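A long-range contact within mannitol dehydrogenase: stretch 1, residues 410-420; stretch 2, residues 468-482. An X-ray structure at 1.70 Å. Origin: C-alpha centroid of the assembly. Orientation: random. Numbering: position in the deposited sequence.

Stretch 1 (410-420) WALYLKGVDEN
Stretch 2 (468-482) AFERCYGSLRDNGVT

Stretch 2 lies within a longer helix, kinked where the amides of Val481 and Thr482 have no bond to the preceding turn. Against it lies a helix that enters from earlier in the chain, helical at Trp410 to Tyr413, with a type I turn from Tyr413 to Gly416; Gly416 has positive phi (81/21), and the chain beyond is loop. The two run in the same sense: Leu412 sits beside Tyr473 (CA to CA 6.8 Å) and Glu419 beside Gly480 (7.5 Å). Together they bury 400 Å².

Phe469 (chi1 t, chi2 82°) starts sideways, but its ring reaches across, and CZ lies 3.9 Å from Ala411 CB. The methyl packs at the ring edge, an apolar contact. One turn on, Tyr473 (chi1 t, chi2 85°) extends alongside stretch 1: its CD1 is 3.9 Å from Ala411 CB, its CE1 3.8 Å from Leu412 CB, and its OH 3.5 Å from Lys415 CD. The long aromatic thus covers apolar carbon along its length, while its hydroxyl is hydrogen-bonded elsewhere in the structure.

Leu476 (m, t) points toward stretch 1, and its CB packs 3.7 Å from CD2 of Leu412 (t, p), an apolar contact between two leucine side chains. Arg477 turns its end away to Asp478, forming a salt bridge (NE to OD1 2.9 Å).

Gly480, at phi/psi 87/162, has a backbone where a CB would jam against the preceding carbonyl O; it would also lie 3.5 Å from Glu419 OE2. Beyond this residue, Glu419 (m, t, chi3 -4°) answers both free amides: Val481 N donates to Glu419 OE2 (2.8 Å, 160°), and a water accepts from Thr482 N (2.9 Å) while donating to Glu419 OE1 (2.6 Å). A second water donates to Glu419 OE2 and Leu476 O, 2.7 Å from each. A carboxylate, with two acceptor oxygens, suits amides left without a partner in the helix.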

# COMPACT_ATOMS: atom_id res chain seq x y z
N TRP A 410 17.34 -2.67 -8.66
CA TRP A 410 16.81 -3.65 -7.69
C TRP A 410 17.74 -4.88 -7.64
O TRP A 410 18.05 -5.39 -6.54
CB TRP A 410 15.40 -4.13 -8.10
CG TRP A 410 14.76 -5.05 -7.10
CD1 TRP A 410 14.55 -4.78 -5.77
CD2 TRP A 410 14.18 -6.35 -7.34
NE1 TRP A 410 13.85 -5.82 -5.18
CE2 TRP A 410 13.62 -6.80 -6.11
CE3 TRP A 410 14.08 -7.17 -8.46
CZ2 TRP A 410 12.97 -8.04 -5.98
CZ3 TRP A 410 13.42 -8.42 -8.34
CH2 TRP A 410 12.88 -8.83 -7.09
N ALA A 411 18.20 -5.34 -8.81
CA ALA A 411 19.06 -6.51 -8.86
C ALA A 411 20.34 -6.30 -8.05
O ALA A 411 20.75 -7.19 -7.26
CB ALA A 411 19.43 -6.90 -10.34
N LEU A 412 20.95 -5.15 -8.23
CA LEU A 412 22.21 -4.87 -7.52
C LEU A 412 21.92 -4.65 -6.04
O LEU A 412 22.65 -5.12 -5.18
CB LEU A 412 22.92 -3.65 -8.11
CG LEU A 412 24.33 -3.35 -7.51
CD1 LEU A 412 25.25 -4.56 -7.65
CD2 LEU A 412 24.96 -2.19 -8.19
N TYR A 413 20.82 -3.97 -5.76
CA TYR A 413 20.38 -3.69 -4.39
C TYR A 413 20.19 -5.00 -3.60
O TYR A 413 20.48 -5.07 -2.39
CB TYR A 413 19.07 -2.90 -4.46
CG TYR A 413 18.19 -3.05 -3.25
CD1 TYR A 413 18.28 -2.16 -2.18
CD2 TYR A 413 17.22 -4.07 -3.19
CE1 TYR A 413 17.43 -2.26 -1.10
CE2 TYR A 413 16.34 -4.17 -2.08
CZ TYR A 413 16.46 -3.27 -1.05
OH TYR A 413 15.61 -3.34 0.05
N LEU A 414 19.69 -6.05 -4.27
CA LEU A 414 19.47 -7.35 -3.60
C LEU A 414 20.76 -7.99 -3.04
O LEU A 414 20.70 -8.93 -2.24
CB LEU A 414 18.80 -8.34 -4.54
CG LEU A 414 17.32 -7.99 -4.81
CD1 LEU A 414 16.79 -8.80 -6.01
CD2 LEU A 414 16.49 -8.27 -3.54
N LYS A 415 21.92 -7.52 -3.48
CA LYS A 415 23.15 -8.10 -2.95
C LYS A 415 23.39 -7.64 -1.50
O LYS A 415 24.26 -8.19 -0.81
CB LYS A 415 24.35 -7.79 -3.86
CG LYS A 415 24.23 -8.50 -5.22
CD LYS A 415 25.43 -8.24 -6.16
CE LYS A 415 26.46 -9.36 -6.10
NZ LYS A 415 25.97 -10.59 -6.82
N GLY A 416 22.65 -6.62 -1.05
CA GLY A 416 22.75 -6.22 0.36
C GLY A 416 23.86 -5.32 0.88
O GLY A 416 24.12 -5.33 2.10
N VAL A 417 24.51 -4.54 0.01
CA VAL A 417 25.57 -3.63 0.45
C VAL A 417 25.51 -2.39 -0.43
O VAL A 417 25.42 -2.51 -1.66
CB VAL A 417 27.01 -4.23 0.32
CG1 VAL A 417 28.02 -3.29 1.03
CG2 VAL A 417 27.08 -5.58 0.96
N ASP A 418 25.54 -1.21 0.17
CA ASP A 418 25.46 -0.00 -0.64
C ASP A 418 26.82 0.54 -1.03
O ASP A 418 27.85 -0.07 -0.71
CB ASP A 418 24.55 1.08 0.02
CG ASP A 418 25.15 1.71 1.28
OD1 ASP A 418 26.38 1.66 1.47
OD2 ASP A 418 24.35 2.28 2.07
N GLU A 419 26.84 1.67 -1.73
CA GLU A 419 28.11 2.21 -2.19
C GLU A 419 29.00 2.72 -1.06
O GLU A 419 30.19 2.90 -1.28
CB GLU A 419 27.89 3.32 -3.22
CG GLU A 419 27.33 2.72 -4.53
CD GLU A 419 27.09 3.73 -5.66
OE1 GLU A 419 27.26 4.97 -5.51
OE2 GLU A 419 26.68 3.25 -6.74
N ASN A 420 28.42 2.96 0.10
CA ASN A 420 29.23 3.42 1.24
C ASN A 420 29.71 2.23 2.10
O ASN A 420 30.35 2.44 3.15
CB ASN A 420 28.43 4.37 2.15
CG ASN A 420 28.20 5.71 1.51
OD1 ASN A 420 28.99 6.12 0.67
ND2 ASN A 420 27.15 6.43 1.93
N ALA A 468 19.40 -3.75 -22.34
CA ALA A 468 19.38 -2.52 -21.55
C ALA A 468 19.58 -2.87 -20.05
O ALA A 468 20.31 -2.18 -19.34
CB ALA A 468 18.04 -1.79 -21.74
N PHE A 469 18.92 -3.92 -19.60
CA PHE A 469 19.07 -4.36 -18.21
C PHE A 469 20.51 -4.73 -17.92
O PHE A 469 21.07 -4.34 -16.91
CB PHE A 469 18.16 -5.58 -17.95
CG PHE A 469 18.44 -6.24 -16.64
CD1 PHE A 469 17.89 -5.75 -15.46
CD2 PHE A 469 19.31 -7.33 -16.58
CE1 PHE A 469 18.20 -6.30 -14.25
CE2 PHE A 469 19.63 -7.91 -15.35
CZ PHE A 469 19.07 -7.39 -14.18
N GLU A 470 21.14 -5.48 -18.83
CA GLU A 470 22.51 -5.88 -18.61
C GLU A 470 23.50 -4.70 -18.61
O GLU A 470 24.43 -4.68 -17.80
CB GLU A 470 22.92 -6.95 -19.64
CG GLU A 470 22.21 -8.28 -19.37
CD GLU A 470 22.59 -9.38 -20.35
OE1 GLU A 470 23.30 -9.09 -21.33
OE2 GLU A 470 22.17 -10.53 -20.12
N ARG A 471 23.30 -3.74 -19.52
CA ARG A 471 24.14 -2.51 -19.61
C ARG A 471 24.01 -1.75 -18.27
O ARG A 471 25.00 -1.30 -17.67
CB ARG A 471 23.61 -1.52 -20.68
CG ARG A 471 23.80 -1.92 -22.12
CD ARG A 471 23.55 -0.73 -23.01
NE ARG A 471 22.13 -0.40 -23.25
CZ ARG A 471 21.38 -1.01 -24.16
NH1 ARG A 471 21.89 -1.98 -24.90
NH2 ARG A 471 20.14 -0.61 -24.39
N CYS A 472 22.77 -1.56 -17.85
CA CYS A 472 22.49 -0.84 -16.61
C CYS A 472 23.10 -1.50 -15.40
O CYS A 472 23.75 -0.83 -14.57
CB CYS A 472 20.95 -0.66 -16.39
SG CYS A 472 20.21 0.56 -17.53
N TYR A 473 22.91 -2.80 -15.27
CA TYR A 473 23.47 -3.51 -14.11
C TYR A 473 25.02 -3.39 -14.07
O TYR A 473 25.61 -3.08 -13.02
CB TYR A 473 23.05 -4.96 -14.16
CG TYR A 473 23.53 -5.75 -12.98
CD1 TYR A 473 22.81 -5.76 -11.79
CD2 TYR A 473 24.76 -6.42 -13.02
CE1 TYR A 473 23.31 -6.42 -10.65
CE2 TYR A 473 25.28 -7.08 -11.90
CZ TYR A 473 24.55 -7.07 -10.72
OH TYR A 473 25.05 -7.69 -9.58
N GLY A 474 25.67 -3.65 -15.21
CA GLY A 474 27.12 -3.54 -15.24
C GLY A 474 27.58 -2.13 -14.90
O GLY A 474 28.56 -1.96 -14.17
N SER A 475 26.87 -1.13 -15.41
CA SER A 475 27.29 0.24 -15.15
C SER A 475 27.11 0.56 -13.65
O SER A 475 27.98 1.14 -13.00
CB SER A 475 26.48 1.21 -15.99
OG SER A 475 26.94 2.54 -15.77
N LEU A 476 25.97 0.17 -13.10
CA LEU A 476 25.78 0.44 -11.68
C LEU A 476 26.91 -0.20 -10.83
O LEU A 476 27.44 0.41 -9.89
CB LEU A 476 24.40 -0.11 -11.24
CG LEU A 476 23.22 0.76 -11.66
CD1 LEU A 476 21.90 0.07 -11.16
CD2 LEU A 476 23.33 2.16 -11.05
N ARG A 477 27.25 -1.43 -11.13
CA ARG A 477 28.27 -2.16 -10.37
C ARG A 477 29.66 -1.53 -10.52
O ARG A 477 30.36 -1.29 -9.53
CB ARG A 477 28.34 -3.61 -10.87
CG ARG A 477 29.33 -4.49 -10.15
CD ARG A 477 29.55 -5.79 -10.91
NE ARG A 477 30.08 -5.46 -12.24
CZ ARG A 477 29.76 -6.10 -13.36
NH1 ARG A 477 28.92 -7.13 -13.31
NH2 ARG A 477 30.24 -5.68 -14.53
N ASP A 478 30.04 -1.27 -11.76
CA ASP A 478 31.37 -0.73 -12.04
C ASP A 478 31.56 0.76 -11.88
O ASP A 478 32.60 1.19 -11.34
CB ASP A 478 31.79 -1.13 -13.46
CG ASP A 478 31.84 -2.65 -13.65
OD1 ASP A 478 32.01 -3.37 -12.66
OD2 ASP A 478 31.72 -3.13 -14.78
N ASN A 479 30.60 1.55 -12.34
CA ASN A 479 30.71 3.02 -12.30
C ASN A 479 29.93 3.73 -11.22
O ASN A 479 30.10 4.93 -11.02
CB ASN A 479 30.27 3.59 -13.63
CG ASN A 479 30.94 2.89 -14.80
OD1 ASN A 479 32.14 2.65 -14.76
ND2 ASN A 479 30.16 2.54 -15.84
N GLY A 480 29.04 3.00 -10.55
CA GLY A 480 28.23 3.64 -9.53
C GLY A 480 26.94 4.30 -10.04
O GLY A 480 26.76 4.60 -11.23
N VAL A 481 26.02 4.54 -9.12
CA VAL A 481 24.74 5.17 -9.43
C VAL A 481 24.89 6.55 -10.09
O VAL A 481 24.28 6.82 -11.13
CB VAL A 481 23.92 5.35 -8.11
CG1 VAL A 481 22.65 6.20 -8.35
CG2 VAL A 481 23.57 3.98 -7.52
N THR A 482 25.72 7.42 -9.49
CA THR A 482 25.83 8.78 -10.01
C THR A 482 26.32 8.84 -11.45
O THR A 482 25.72 9.51 -12.29
CB THR A 482 26.75 9.62 -9.10
OG1 THR A 482 26.12 9.73 -7.81
CG2 THR A 482 26.94 11.05 -9.69
O HOH W 1 27.50 6.86 -7.29
O HOH W 2 27.06 0.57 -7.19